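Local atomic coordinates of aromatic-amino-acid transaminase TyrB (Burkholderia cenocepacia K56-2Valvano, PDB entry 4WD2), a protein that probably catalyses the pyridoxal-phosphate-dependent transfer of amino groups between aromatic amino acids and 2-oxo acids. Residues A85-A97 with V236-N250. Residues are numbered along the deposited sequence; the frame is centred on the assembly and turned at random.
Sequences AVQSLVFGADHPA and VRELARRGVPTLVAN
Arg237 reaches across to the C-terminal end of the helix that closes at Phe91, a worked example of how a cationic side chain can satisfy a carbonyl left over when a helix stops, here Val90 O. Its chain runs extended from CG to NE and brings the guanidinium edge-on to the last turn. NE donates to Val90 O at 3.0 Å, nearly straight at 170° and within the guanidinium plane, although it stands above the plane of that carbonyl; NH2 adds a weak bond to Leu89 O, which also accepts from Gln223. Gly92 N lies over one face of the group, and NH1 forms a salt bridge with Asp230, so helix carbonyls and a carboxylate both grip the guanidinium.

The same residue is used again through its backbone. His95 NE2 donates to Arg237 O at 2.9 Å, in the carbonyl plane and on a lone pair, while Arg241 N fills the normal helical bond to that oxygen. Because His95 ND1 accepts from Ala97 N as the N-cap of the next helix, both ring nitrogens are engaged and the ring's rotation is fixed; its CE1 packs 3.4 Å from Ala240 CB.

The rest is mostly apolar packing. Val90 CG1 meets Val236 CG1 at 3.9 Å; Val90 CG2 rests on the side chain of Asn250. With CG anti to its carbonyl carbon (chi1 -64°), Phe91 swings its ring back toward 236-250, where CE2 lies 3.4 Å from Val236 CG1 and CZ approaches Val248 CG2.

Segments 85-91 and 236-241, nearly perpendicular at 95°, thus bring helices 80-91 and 234-241 together against strand 246-251 in the large mixed sheet, consistent with the cofactor-binding domain of a fold-type I aminotransferase, with Val90 and Val236 extending onto strand 215-220 and Phe91 and Ala240 onto strand 264-269.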
loop_
_atom_site.group_PDB
_atom_site.type_symbol
_atom_site.label_atom_id
_atom_site.label_comp_id
_atom_site.label_asym_id
_atom_site.label_seq_id
_atom_site.Cartn_x
_atom_site.Cartn_y
_atom_site.Cartn_z
ATOM N N ALA A 85 4.649 10.851 16.198
ATOM C CA ALA A 85 3.338 11.351 16.600
ATOM C C ALA A 85 2.381 10.190 16.853
ATOM O O ALA A 85 1.654 10.177 17.840
ATOM C CB ALA A 85 2.775 12.278 15.544
ATOM N N VAL A 86 2.384 9.216 15.952
ATOM C CA VAL A 86 1.530 8.046 16.098
ATOM C C VAL A 86 1.866 7.255 17.356
ATOM O O VAL A 86 0.972 6.832 18.089
ATOM C CB VAL A 86 1.642 7.130 14.871
ATOM C CG1 VAL A 86 0.987 5.784 15.139
ATOM C CG2 VAL A 86 1.011 7.807 13.681
ATOM N N GLN A 87 3.158 7.062 17.609
ATOM C CA GLN A 87 3.594 6.297 18.773
ATOM C C GLN A 87 3.170 6.988 20.069
ATOM O O GLN A 87 2.688 6.346 21.011
ATOM C CB GLN A 87 5.107 6.102 18.742
ATOM C CG GLN A 87 5.607 5.110 19.764
ATOM C CD GLN A 87 7.104 5.107 19.848
ATOM O OE1 GLN A 87 7.695 5.827 20.651
ATOM N NE2 GLN A 87 7.734 4.308 19.007
ATOM N N SER A 88 3.336 8.304 20.100
ATOM C CA SER A 88 2.921 9.120 21.241
ATOM C C SER A 88 1.404 9.076 21.451
ATOM O O SER A 88 0.920 8.960 22.579
ATOM C CB SER A 88 3.379 10.563 21.046
ATOM O OG SER A 88 3.069 11.344 22.184
ATOM N N LEU A 89 0.650 9.175 20.364
ATOM C CA LEU A 89 -0.806 9.140 20.451
ATOM C C LEU A 89 -1.306 7.810 20.997
ATOM O O LEU A 89 -2.197 7.772 21.842
ATOM C CB LEU A 89 -1.429 9.396 19.078
ATOM C CG LEU A 89 -2.934 9.155 18.966
ATOM C CD1 LEU A 89 -3.722 10.164 19.795
ATOM C CD2 LEU A 89 -3.354 9.220 17.506
ATOM N N VAL A 90 -0.730 6.718 20.505
ATOM C CA VAL A 90 -1.186 5.383 20.878
ATOM C C VAL A 90 -0.794 4.983 22.301
ATOM O O VAL A 90 -1.623 4.464 23.046
ATOM C CB VAL A 90 -0.650 4.323 19.900
ATOM C CG1 VAL A 90 -0.961 2.911 20.407
ATOM C CG2 VAL A 90 -1.253 4.529 18.523
ATOM N N PHE A 91 0.459 5.219 22.682
ATOM C CA PHE A 91 0.954 4.737 23.971
ATOM C C PHE A 91 0.930 5.807 25.057
ATOM O O PHE A 91 1.073 5.499 26.244
ATOM C CB PHE A 91 2.381 4.191 23.827
ATOM C CG PHE A 91 2.480 2.977 22.941
ATOM C CD1 PHE A 91 2.678 3.111 21.575
ATOM C CD2 PHE A 91 2.380 1.703 23.477
ATOM C CE1 PHE A 91 2.761 2.000 20.757
ATOM C CE2 PHE A 91 2.470 0.582 22.659
ATOM C CZ PHE A 91 2.656 0.734 21.299
ATOM N N GLY A 92 0.746 7.057 24.650
ATOM C CA GLY A 92 0.876 8.175 25.560
ATOM C C GLY A 92 2.308 8.662 25.521
ATOM O O GLY A 92 3.248 7.856 25.519
ATOM N N ALA A 93 2.474 9.981 25.481
ATOM C CA ALA A 93 3.787 10.615 25.431
ATOM C C ALA A 93 4.725 10.127 26.528
ATOM O O ALA A 93 5.925 9.958 26.293
ATOM C CB ALA A 93 3.637 12.140 25.520
ATOM N N ASP A 94 4.184 9.903 27.723
ATOM C CA ASP A 94 5.012 9.573 28.880
ATOM C C ASP A 94 5.207 8.070 29.093
ATOM O O ASP A 94 5.681 7.646 30.155
ATOM C CB ASP A 94 4.407 10.191 30.148
ATOM C CG ASP A 94 3.075 9.553 30.546
ATOM O OD1 ASP A 94 2.471 8.830 29.724
ATOM O OD2 ASP A 94 2.628 9.781 31.693
ATOM N N HIS A 95 4.838 7.259 28.105
ATOM C CA HIS A 95 4.884 5.818 28.306
ATOM C C HIS A 95 6.327 5.354 28.478
ATOM O O HIS A 95 7.196 5.757 27.712
ATOM C CB HIS A 95 4.222 5.073 27.154
ATOM C CG HIS A 95 3.837 3.675 27.507
ATOM N ND1 HIS A 95 4.770 2.681 27.735
ATOM C CD2 HIS A 95 2.626 3.104 27.705
ATOM C CE1 HIS A 95 4.148 1.561 28.047
ATOM N NE2 HIS A 95 2.844 1.789 28.031
ATOM N N PRO A 96 6.590 4.530 29.506
ATOM C CA PRO A 96 7.964 4.085 29.776
ATOM C C PRO A 96 8.575 3.263 28.635
ATOM O O PRO A 96 9.777 3.332 28.416
ATOM C CB PRO A 96 7.816 3.233 31.046
ATOM C CG PRO A 96 6.360 2.867 31.104
ATOM C CD PRO A 96 5.651 4.058 30.534
ATOM N N ALA A 97 7.761 2.499 27.919
ATOM C CA ALA A 97 8.261 1.713 26.798
ATOM C C ALA A 97 8.696 2.626 25.660
ATOM O O ALA A 97 9.605 2.294 24.895
ATOM C CB ALA A 97 7.208 0.730 26.317
ATOM N N VAL A 236 -3.453 -1.607 25.126
ATOM C CA VAL A 236 -2.144 -1.445 24.518
ATOM C C VAL A 236 -1.133 -0.919 25.534
ATOM O O VAL A 236 -0.029 -1.448 25.659
ATOM C CB VAL A 236 -2.215 -0.490 23.301
ATOM C CG1 VAL A 236 -0.835 -0.137 22.818
ATOM C CG2 VAL A 236 -3.024 -1.128 22.171
ATOM N N ARG A 237 -1.524 0.122 26.264
ATOM C CA ARG A 237 -0.626 0.775 27.207
ATOM C C ARG A 237 -0.308 -0.134 28.397
ATOM O O ARG A 237 0.824 -0.149 28.880
ATOM C CB ARG A 237 -1.227 2.107 27.675
ATOM C CG ARG A 237 -1.435 3.093 26.538
ATOM C CD ARG A 237 -1.940 4.474 26.997
ATOM N NE ARG A 237 -2.205 5.324 25.837
ATOM C CZ ARG A 237 -2.654 6.576 25.888
ATOM N NH1 ARG A 237 -2.893 7.159 27.047
ATOM N NH2 ARG A 237 -2.864 7.247 24.769
ATOM N N GLU A 238 -1.296 -0.899 28.860
ATOM C CA GLU A 238 -1.072 -1.810 29.984
ATOM C C GLU A 238 -0.217 -3.023 29.580
ATOM O O GLU A 238 0.644 -3.456 30.345
ATOM C CB GLU A 238 -2.410 -2.265 30.583
ATOM C CG GLU A 238 -2.288 -3.126 31.837
ATOM C CD GLU A 238 -1.699 -2.380 33.035
ATOM O OE1 GLU A 238 -1.488 -1.153 32.950
ATOM O OE2 GLU A 238 -1.447 -3.025 34.074
ATOM N N LEU A 239 -0.437 -3.559 28.380
ATOM C CA LEU A 239 0.435 -4.615 27.852
ATOM C C LEU A 239 1.890 -4.147 27.794
ATOM O O LEU A 239 2.808 -4.855 28.228
ATOM C CB LEU A 239 -0.026 -5.057 26.457
ATOM C CG LEU A 239 -1.126 -6.119 26.353
ATOM C CD1 LEU A 239 -1.790 -6.083 24.986
ATOM C CD2 LEU A 239 -0.568 -7.517 26.626
ATOM N N ALA A 240 2.090 -2.940 27.275
ATOM C CA ALA A 240 3.427 -2.375 27.138
ATOM C C ALA A 240 4.073 -2.015 28.484
ATOM O O ALA A 240 5.279 -2.202 28.660
ATOM C CB ALA A 240 3.385 -1.152 26.226
ATOM N N ARG A 241 3.292 -1.505 29.434
ATOM C CA ARG A 241 3.839 -1.219 30.761
ATOM C C ARG A 241 4.339 -2.495 31.443
ATOM O O ARG A 241 5.281 -2.464 32.241
ATOM C CB ARG A 241 2.795 -0.535 31.651
ATOM C CG ARG A 241 2.706 0.988 31.484
ATOM C CD ARG A 241 1.802 1.609 32.550
ATOM N NE ARG A 241 0.412 1.160 32.443
ATOM C CZ ARG A 241 -0.535 1.795 31.750
ATOM N NH1 ARG A 241 -0.248 2.911 31.090
ATOM N NH2 ARG A 241 -1.773 1.313 31.713
ATOM N N ARG A 242 3.705 -3.615 31.123
ATOM C CA ARG A 242 4.025 -4.875 31.777
ATOM C C ARG A 242 5.067 -5.664 30.990
ATOM O O ARG A 242 5.417 -6.786 31.355
ATOM C CB ARG A 242 2.749 -5.701 31.980
ATOM C CG ARG A 242 1.816 -5.102 33.037
ATOM C CD ARG A 242 0.558 -5.939 33.241
ATOM N NE ARG A 242 0.878 -7.314 33.620
ATOM C CZ ARG A 242 -0.024 -8.231 33.963
ATOM N NH1 ARG A 242 -1.314 -7.921 33.973
ATOM N NH2 ARG A 242 0.370 -9.459 34.290
ATOM N N GLY A 243 5.553 -5.069 29.908
ATOM C CA GLY A 243 6.644 -5.636 29.133
ATOM C C GLY A 243 6.281 -6.801 28.230
ATOM O O GLY A 243 7.146 -7.581 27.834
ATOM N N VAL A 244 5.005 -6.930 27.894
ATOM C CA VAL A 244 4.548 -8.047 27.072
ATOM C C VAL A 244 4.822 -7.777 25.591
ATOM O O VAL A 244 4.507 -6.695 25.094
ATOM C CB VAL A 244 3.037 -8.314 27.297
ATOM C CG1 VAL A 244 2.542 -9.450 26.408
ATOM C CG2 VAL A 244 2.775 -8.637 28.769
ATOM N N PRO A 245 5.436 -8.751 24.889
ATOM C CA PRO A 245 5.635 -8.652 23.436
ATOM C C PRO A 245 4.313 -8.442 22.718
ATOM O O PRO A 245 3.490 -9.354 22.687
ATOM C CB PRO A 245 6.244 -10.012 23.061
ATOM C CG PRO A 245 5.878 -10.928 24.213
ATOM C CD PRO A 245 5.946 -10.029 25.420
ATOM N N THR A 246 4.108 -7.264 22.146
ATOM C CA THR A 246 2.803 -6.920 21.597
ATOM C C THR A 246 2.924 -6.237 20.243
ATOM O O THR A 246 3.760 -5.352 20.061
ATOM C CB THR A 246 2.032 -5.988 22.563
ATOM O OG1 THR A 246 1.918 -6.619 23.846
ATOM C CG2 THR A 246 0.642 -5.653 22.031
ATOM N N LEU A 247 2.093 -6.637 19.290
ATOM C CA LEU A 247 1.986 -5.873 18.056
ATOM C C LEU A 247 0.706 -5.072 18.149
ATOM O O LEU A 247 -0.301 -5.565 18.666
ATOM C CB LEU A 247 1.989 -6.770 16.803
ATOM C CG LEU A 247 3.227 -7.638 16.536
ATOM C CD1 LEU A 247 3.175 -8.941 17.316
ATOM C CD2 LEU A 247 3.400 -7.919 15.058
ATOM N N VAL A 248 0.759 -3.828 17.681
ATOM C CA VAL A 248 -0.407 -2.959 17.688
ATOM C C VAL A 248 -0.667 -2.339 16.323
ATOM O O VAL A 248 0.149 -1.571 15.815
ATOM C CB VAL A 248 -0.268 -1.807 18.695
ATOM C CG1 VAL A 248 -1.560 -0.975 18.701
ATOM C CG2 VAL A 248 0.053 -2.340 20.082
ATOM N N ALA A 249 -1.810 -2.672 15.734
ATOM C CA ALA A 249 -2.239 -2.028 14.501
ATOM C C ALA A 249 -3.280 -0.949 14.794
ATOM O O ALA A 249 -4.346 -1.248 15.315
ATOM C CB ALA A 249 -2.793 -3.063 13.526
ATOM N N ASN A 250 -2.969 0.305 14.474
ATOM C CA ASN A 250 -3.929 1.386 14.676
ATOM C C ASN A 250 -4.285 2.066 13.352
ATOM O O ASN A 250 -3.435 2.255 12.481
ATOM C CB ASN A 250 -3.406 2.415 15.699
ATOM C CG ASN A 250 -2.388 3.384 15.110
ATOM O OD1 ASN A 250 -1.236 3.018 14.857
ATOM N ND2 ASN A 250 -2.806 4.635 14.911
#